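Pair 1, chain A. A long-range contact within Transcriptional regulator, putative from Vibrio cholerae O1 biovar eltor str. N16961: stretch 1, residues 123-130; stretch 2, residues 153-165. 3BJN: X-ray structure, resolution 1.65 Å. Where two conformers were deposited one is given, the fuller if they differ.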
# COMPACT_ATOMS: atom_id res chain seq x y z
N GLY A 123 6.39 4.17 -4.03
CA GLY A 123 5.36 3.18 -3.75
C GLY A 123 4.21 3.27 -4.73
O GLY A 123 3.83 4.37 -5.15
N ILE A 124 3.66 2.11 -5.09
CA ILE A 124 2.43 2.05 -5.91
C ILE A 124 1.51 1.05 -5.24
O ILE A 124 1.92 -0.08 -4.95
CB ILE A 124 2.73 1.64 -7.40
CG1 ILE A 124 3.53 2.77 -8.06
CG2 ILE A 124 1.40 1.42 -8.14
CD1 ILE A 124 4.16 2.47 -9.45
N SER A 125 0.28 1.45 -4.92
CA SER A 125 -0.57 0.60 -4.08
C SER A 125 -2.03 0.65 -4.49
O SER A 125 -2.51 1.66 -5.01
CB SER A 125 -0.45 0.99 -2.60
OG SER A 125 0.91 1.16 -2.23
N ALA A 126 -2.71 -0.47 -4.28
CA ALA A 126 -4.15 -0.56 -4.58
C ALA A 126 -4.87 -1.24 -3.42
O ALA A 126 -4.29 -2.08 -2.76
CB ALA A 126 -4.38 -1.30 -5.90
N PRO A 127 -6.14 -0.88 -3.19
CA PRO A 127 -6.85 -1.40 -2.01
C PRO A 127 -7.34 -2.83 -2.24
O PRO A 127 -7.69 -3.21 -3.37
CB PRO A 127 -8.07 -0.48 -1.90
CG PRO A 127 -8.36 -0.08 -3.35
CD PRO A 127 -7.01 0.02 -4.00
N VAL A 128 -7.38 -3.60 -1.15
CA VAL A 128 -8.01 -4.92 -1.17
C VAL A 128 -9.29 -4.74 -0.38
O VAL A 128 -9.27 -4.33 0.77
CB VAL A 128 -7.11 -5.98 -0.52
CG1 VAL A 128 -7.84 -7.30 -0.39
CG2 VAL A 128 -5.83 -6.16 -1.34
N MSE A 129 -10.40 -5.04 -1.06
CA MSE A 129 -11.74 -4.81 -0.55
C MSE A 129 -12.46 -6.13 -0.38
O MSE A 129 -12.32 -7.03 -1.22
CB MSE A 129 -12.55 -3.96 -1.55
CG MSE A 129 -11.88 -2.68 -2.05
SE MSE A 129 -11.85 -1.37 -0.62
CE MSE A 129 -13.77 -1.04 -0.33
N LYS A 130 -13.26 -6.23 0.68
CA LYS A 130 -14.24 -7.31 0.82
C LYS A 130 -15.57 -6.59 0.87
O LYS A 130 -15.92 -5.99 1.88
CB LYS A 130 -14.01 -8.14 2.09
CG LYS A 130 -15.00 -9.32 2.25
CD LYS A 130 -14.77 -10.03 3.58
CE LYS A 130 -15.97 -10.88 4.01
NZ LYS A 130 -15.90 -11.13 5.48
N ARG A 153 3.31 -0.27 -16.12
CA ARG A 153 3.41 -1.71 -15.89
C ARG A 153 3.16 -2.06 -14.42
O ARG A 153 2.38 -2.95 -14.11
CB ARG A 153 4.82 -2.18 -16.29
CG ARG A 153 5.20 -3.60 -15.89
CD ARG A 153 6.67 -3.78 -16.18
NE ARG A 153 7.15 -5.16 -16.04
CZ ARG A 153 8.43 -5.51 -16.20
NH1 ARG A 153 8.77 -6.80 -16.10
NH2 ARG A 153 9.35 -4.60 -16.47
N ILE A 154 3.82 -1.36 -13.52
CA ILE A 154 3.62 -1.62 -12.08
C ILE A 154 2.20 -1.32 -11.64
O ILE A 154 1.59 -2.12 -10.95
CB ILE A 154 4.67 -0.87 -11.26
CG1 ILE A 154 6.06 -1.45 -11.61
CG2 ILE A 154 4.35 -1.00 -9.75
CD1 ILE A 154 7.24 -0.57 -11.10
N ILE A 155 1.68 -0.15 -12.05
CA ILE A 155 0.27 0.19 -11.72
C ILE A 155 -0.69 -0.94 -12.16
O ILE A 155 -1.49 -1.43 -11.37
CB ILE A 155 -0.10 1.52 -12.39
CG1 ILE A 155 0.67 2.67 -11.71
CG2 ILE A 155 -1.65 1.75 -12.39
CD1 ILE A 155 0.60 3.98 -12.50
N LEU A 156 -0.59 -1.37 -13.42
CA LEU A 156 -1.53 -2.40 -13.91
C LEU A 156 -1.38 -3.70 -13.11
O LEU A 156 -2.38 -4.31 -12.72
CB LEU A 156 -1.38 -2.61 -15.42
CG LEU A 156 -1.90 -1.42 -16.23
CD1 LEU A 156 -1.53 -1.67 -17.67
CD2 LEU A 156 -3.43 -1.16 -16.08
N HIS A 157 -0.14 -4.13 -12.84
CA HIS A 157 0.04 -5.38 -12.12
C HIS A 157 -0.40 -5.30 -10.65
O HIS A 157 -0.93 -6.26 -10.08
CB HIS A 157 1.51 -5.85 -12.21
CG HIS A 157 1.88 -6.46 -13.54
ND1 HIS A 157 1.10 -7.42 -14.17
CD2 HIS A 157 2.96 -6.26 -14.32
CE1 HIS A 157 1.70 -7.77 -15.31
NE2 HIS A 157 2.85 -7.11 -15.40
N VAL A 158 -0.23 -4.12 -10.05
CA VAL A 158 -0.67 -3.91 -8.66
C VAL A 158 -2.20 -3.93 -8.58
O VAL A 158 -2.78 -4.59 -7.72
CB VAL A 158 -0.05 -2.59 -8.11
CG1 VAL A 158 -0.78 -2.08 -6.84
CG2 VAL A 158 1.43 -2.81 -7.83
N LEU A 159 -2.85 -3.22 -9.51
CA LEU A 159 -4.31 -3.29 -9.60
C LEU A 159 -4.78 -4.75 -9.79
O LEU A 159 -5.71 -5.21 -9.15
CB LEU A 159 -4.78 -2.41 -10.75
CG LEU A 159 -4.75 -0.90 -10.48
CD1 LEU A 159 -4.85 -0.10 -11.77
CD2 LEU A 159 -5.89 -0.51 -9.48
N GLN A 160 -4.10 -5.47 -10.69
CA GLN A 160 -4.42 -6.85 -11.01
C GLN A 160 -4.30 -7.74 -9.76
O GLN A 160 -5.18 -8.57 -9.49
CB GLN A 160 -3.44 -7.31 -12.11
CG GLN A 160 -3.61 -8.73 -12.53
CD GLN A 160 -2.61 -9.11 -13.61
OE1 GLN A 160 -1.55 -8.49 -13.75
NE2 GLN A 160 -2.93 -10.16 -14.35
N ALA A 161 -3.22 -7.54 -9.01
CA ALA A 161 -2.99 -8.29 -7.77
C ALA A 161 -4.09 -8.05 -6.74
O ALA A 161 -4.64 -8.99 -6.19
CB ALA A 161 -1.61 -7.93 -7.19
N ALA A 162 -4.40 -6.78 -6.49
CA ALA A 162 -5.41 -6.40 -5.51
C ALA A 162 -6.80 -6.93 -5.89
O ALA A 162 -7.56 -7.44 -5.05
CB ALA A 162 -5.43 -4.90 -5.37
N ARG A 163 -7.14 -6.83 -7.18
CA ARG A 163 -8.45 -7.31 -7.66
C ARG A 163 -8.61 -8.83 -7.50
O ARG A 163 -9.73 -9.34 -7.35
CB ARG A 163 -8.66 -6.87 -9.10
CG ARG A 163 -10.02 -7.19 -9.66
CD ARG A 163 -10.36 -6.26 -10.78
NE ARG A 163 -11.72 -6.48 -11.27
CZ ARG A 163 -12.26 -5.80 -12.27
NH1 ARG A 163 -11.57 -4.84 -12.87
NH2 ARG A 163 -13.50 -6.06 -12.66
N ALA A 164 -7.50 -9.55 -7.53
CA ALA A 164 -7.49 -10.99 -7.44
C ALA A 164 -7.76 -11.48 -6.02
O ALA A 164 -8.05 -12.66 -5.82
CB ALA A 164 -6.20 -11.55 -7.93
N LEU A 165 -7.71 -10.55 -5.06
CA LEU A 165 -7.97 -10.83 -3.64
C LEU A 165 -9.30 -10.26 -3.13
O LEU A 165 -9.70 -10.59 -2.01
CB LEU A 165 -6.82 -10.27 -2.78
CG LEU A 165 -5.44 -10.91 -2.90
CD1 LEU A 165 -4.39 -10.04 -2.16
CD2 LEU A 165 -5.43 -12.36 -2.41
OXT LEU A 165 -9.99 -9.46 -3.77
O HOH W 1 -9.92 -6.38 -3.80
O HOH W 2 -11.51 -9.41 -0.37

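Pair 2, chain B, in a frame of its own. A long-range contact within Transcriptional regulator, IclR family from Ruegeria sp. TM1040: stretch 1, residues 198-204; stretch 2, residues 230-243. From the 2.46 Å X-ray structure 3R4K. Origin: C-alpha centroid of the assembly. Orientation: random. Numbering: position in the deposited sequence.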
# COMPACT_ATOMS: atom_id res chain seq x y z
N SER B 198 4.07 31.51 -2.18
CA SER B 198 4.25 30.07 -2.15
C SER B 198 4.39 29.44 -3.54
O SER B 198 3.84 29.94 -4.53
CB SER B 198 3.12 29.38 -1.39
OG SER B 198 2.06 30.23 -0.98
N HIS B 199 5.17 28.34 -3.60
CA HIS B 199 5.43 27.47 -4.75
C HIS B 199 5.04 26.06 -4.34
O HIS B 199 5.41 25.65 -3.23
CB HIS B 199 6.91 27.50 -5.14
CG HIS B 199 7.38 28.75 -5.79
ND1 HIS B 199 7.67 29.89 -5.06
CD2 HIS B 199 7.71 28.97 -7.09
CE1 HIS B 199 8.10 30.78 -5.93
NE2 HIS B 199 8.14 30.27 -7.17
N ALA B 200 4.34 25.31 -5.19
CA ALA B 200 3.95 23.94 -4.84
C ALA B 200 3.91 23.02 -6.03
O ALA B 200 3.60 23.44 -7.14
CB ALA B 200 2.61 23.92 -4.13
N VAL B 201 4.24 21.75 -5.78
CA VAL B 201 4.22 20.66 -6.75
C VAL B 201 3.32 19.55 -6.22
O VAL B 201 3.29 19.33 -5.00
CB VAL B 201 5.64 20.12 -7.13
CG1 VAL B 201 6.45 21.15 -7.91
CG2 VAL B 201 6.41 19.61 -5.91
N PRO B 202 2.58 18.83 -7.08
CA PRO B 202 1.75 17.73 -6.56
C PRO B 202 2.59 16.49 -6.22
O PRO B 202 3.67 16.28 -6.78
CB PRO B 202 0.80 17.44 -7.72
CG PRO B 202 1.61 17.79 -8.94
CD PRO B 202 2.49 18.93 -8.55
N ILE B 203 2.10 15.68 -5.26
CA ILE B 203 2.71 14.42 -4.84
C ILE B 203 1.73 13.36 -5.27
O ILE B 203 0.52 13.48 -5.02
CB ILE B 203 3.05 14.39 -3.32
CG1 ILE B 203 4.02 15.53 -2.92
CG2 ILE B 203 3.60 13.02 -2.87
CD1 ILE B 203 5.45 15.55 -3.64
N PHE B 204 2.24 12.37 -6.00
CA PHE B 204 1.42 11.30 -6.53
C PHE B 204 1.73 10.01 -5.82
O PHE B 204 2.90 9.72 -5.56
CB PHE B 204 1.63 11.16 -8.05
CG PHE B 204 1.23 12.37 -8.86
CD1 PHE B 204 -0.11 12.67 -9.10
CD2 PHE B 204 2.20 13.20 -9.43
CE1 PHE B 204 -0.48 13.79 -9.85
CE2 PHE B 204 1.83 14.32 -10.19
CZ PHE B 204 0.49 14.60 -10.40
N THR B 230 15.68 29.79 -8.37
CA THR B 230 16.26 28.68 -7.60
C THR B 230 15.20 27.79 -6.94
O THR B 230 15.42 26.58 -6.82
CB THR B 230 17.23 29.25 -6.54
OG1 THR B 230 18.30 29.93 -7.19
CG2 THR B 230 17.74 28.23 -5.50
N ILE B 231 14.09 28.38 -6.44
CA ILE B 231 13.05 27.61 -5.75
C ILE B 231 12.42 26.55 -6.70
O ILE B 231 12.43 25.38 -6.33
CB ILE B 231 11.99 28.50 -5.04
CG1 ILE B 231 12.62 29.23 -3.83
CG2 ILE B 231 10.74 27.68 -4.64
CD1 ILE B 231 11.84 30.41 -3.28
N PRO B 232 11.90 26.91 -7.91
CA PRO B 232 11.28 25.89 -8.77
C PRO B 232 12.15 24.63 -9.08
O PRO B 232 11.62 23.55 -8.84
CB PRO B 232 10.92 26.67 -10.03
CG PRO B 232 10.67 28.06 -9.53
CD PRO B 232 11.76 28.25 -8.51
N PRO B 233 13.44 24.69 -9.52
CA PRO B 233 14.19 23.43 -9.73
C PRO B 233 14.38 22.60 -8.45
O PRO B 233 14.29 21.37 -8.52
CB PRO B 233 15.57 23.90 -10.24
CG PRO B 233 15.39 25.29 -10.64
CD PRO B 233 14.27 25.86 -9.85
N ALA B 234 14.63 23.27 -7.31
CA ALA B 234 14.84 22.63 -6.02
C ALA B 234 13.57 21.93 -5.54
O ALA B 234 13.64 20.77 -5.10
CB ALA B 234 15.30 23.64 -4.99
N LEU B 235 12.39 22.60 -5.69
CA LEU B 235 11.10 22.05 -5.28
C LEU B 235 10.69 20.87 -6.18
O LEU B 235 10.27 19.84 -5.65
CB LEU B 235 10.01 23.14 -5.26
CG LEU B 235 8.55 22.70 -5.04
CD1 LEU B 235 8.33 22.09 -3.67
CD2 LEU B 235 7.63 23.84 -5.24
N ARG B 236 10.86 20.99 -7.51
CA ARG B 236 10.55 19.93 -8.49
C ARG B 236 11.31 18.65 -8.16
O ARG B 236 10.71 17.58 -8.11
CB ARG B 236 10.86 20.37 -9.92
CG ARG B 236 9.84 21.35 -10.49
CD ARG B 236 10.17 21.66 -11.94
NE ARG B 236 9.57 22.91 -12.43
CZ ARG B 236 8.35 23.01 -12.95
NH1 ARG B 236 7.57 21.94 -13.02
NH2 ARG B 236 7.91 24.17 -13.38
N ALA B 237 12.62 18.78 -7.87
CA ALA B 237 13.51 17.68 -7.51
C ALA B 237 13.07 17.03 -6.19
O ALA B 237 12.96 15.80 -6.14
CB ALA B 237 14.94 18.19 -7.39
N ALA B 238 12.76 17.84 -5.16
CA ALA B 238 12.31 17.35 -3.85
C ALA B 238 10.98 16.61 -3.96
O ALA B 238 10.80 15.57 -3.31
CB ALA B 238 12.21 18.49 -2.87
N GLY B 239 10.07 17.12 -4.79
CA GLY B 239 8.78 16.49 -5.06
C GLY B 239 8.91 15.09 -5.65
O GLY B 239 8.24 14.16 -5.19
N LEU B 240 9.81 14.93 -6.65
CA LEU B 240 10.09 13.65 -7.31
C LEU B 240 10.77 12.68 -6.34
O LEU B 240 10.40 11.51 -6.31
CB LEU B 240 10.95 13.84 -8.57
CG LEU B 240 10.30 14.61 -9.74
CD1 LEU B 240 11.36 15.13 -10.67
CD2 LEU B 240 9.25 13.76 -10.48
N SER B 241 11.70 13.19 -5.53
CA SER B 241 12.39 12.43 -4.49
C SER B 241 11.39 11.86 -3.44
O SER B 241 11.53 10.70 -3.04
CB SER B 241 13.41 13.33 -3.80
OG SER B 241 13.97 12.71 -2.66
N LEU B 242 10.38 12.65 -3.04
CA LEU B 242 9.36 12.20 -2.09
C LEU B 242 8.46 11.16 -2.72
O LEU B 242 8.17 10.15 -2.07
CB LEU B 242 8.53 13.39 -1.56
CG LEU B 242 7.47 13.10 -0.44
CD1 LEU B 242 8.09 12.35 0.76
CD2 LEU B 242 6.83 14.39 0.02
N THR B 243 8.07 11.39 -3.99
CA THR B 243 7.22 10.48 -4.77
C THR B 243 7.91 9.10 -4.81
O THR B 243 7.26 8.08 -4.60
CB THR B 243 6.92 11.10 -6.16
OG1 THR B 243 6.19 12.32 -6.00
CG2 THR B 243 6.09 10.19 -7.04

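In both pairs a strand lies along a helix that runs in nearly the same direction. The two axes approach to 7.5 Å at an angle of 24° in pair 1, and to 8.0 Å at 10° in pair 2. The central backbone atoms superpose with an RMSD of 0.5 Å, and the buried surfaces are similar, 479 and 525 Å². No hydrogen bond joins strand directly to helix in either pair. The contact rests mainly on apolar packing, which suits a strand whose alternate side chains face the helix and a helix that presents one stripe of its surface.

The first inward strand position is A:Ile124 in pair 1 and B:His199 in pair 2. Each side chain points toward the helix with chi1 in m, and each meets an isoleucine at the matched helix position, A:Ile154 or B:Ile231. In pair 1 the end of A:Ile124 meets the branch methyl of its partner, A:Ile124 CD1 to A:Ile154 CG2 at 3.5 Å. In pair 2 the methyl B:Ile231 CG2 sits over one face of the imidazole, 3.9 Å from the centroid of the B:His199 ring, a CH-pi contact. A flat ring can thus occupy the place of a branched chain, because its face accepts a methyl group. The next helix position holds A:Ile155 or B:Pro232. A:Ile155 CG1 lies 3.9 Å from A:Ile124 CG2, and B:Pro232 CG the same distance from B:His199 CD2. Proline lacks an amide hydrogen, and the helix of pair 2 is kinked at B:Pro232 and B:Pro233.

One turn on, A:Val158 matches B:Leu235, both pointing toward the strand. A:Val158 CG1 lies 3.8 Å from A:Ala126 CB and A:Val158 CG2 4.2 Å from A:Ile124 CG2; B:Leu235 puts CD1 3.9 Å from B:Val201 CG2 and CD2 3.7 Å from B:His199 CB. Both residues thus span two inward strand positions, and a forked side chain suits the place because its two methyl groups can face two neighbours at once.

The clearest exchange of bulk lies at the centre, where A:Ala126 matches B:Val201 and A:Ala162 matches B:Gly239. In pair 1 two small residues meet, A:Ala126 CB to A:Ala162 CB at 3.8 Å. In pair 2 the strand carries the larger residue and the helix has no side chain: B:Val201 CG2 rests 4.0 Å from B:Gly239 CA. An ideal CB on the glycine would fall 2.7 Å from B:Val201 CG2, a clash, so the absent side chain makes room for the valine. Beside this point A:Leu159 CD2 extends to 4.0 Å from A:Ala126 CB, while at the matched position the aliphatic part of B:Arg236 brings CG to 4.3 Å from B:Val201 CG1.

A:Val128 and B:Ile203 match further along. A:Val128 CG2 packs 4.2 Å from A:Ala162 CB and its CG1 3.9 Å from A:Leu165 CB. The longer B:Ile203 starts sideways, but its end comes nearer: CD1 reaches 3.5 Å from B:Gly239 O and 4.1 Å from B:Leu242 CD2. A:Leu165 and B:Leu242 match more loosely, 1.6 Å apart at CA, yet both place a leucine against the matched strand residue, A:Val128 or B:Ile203.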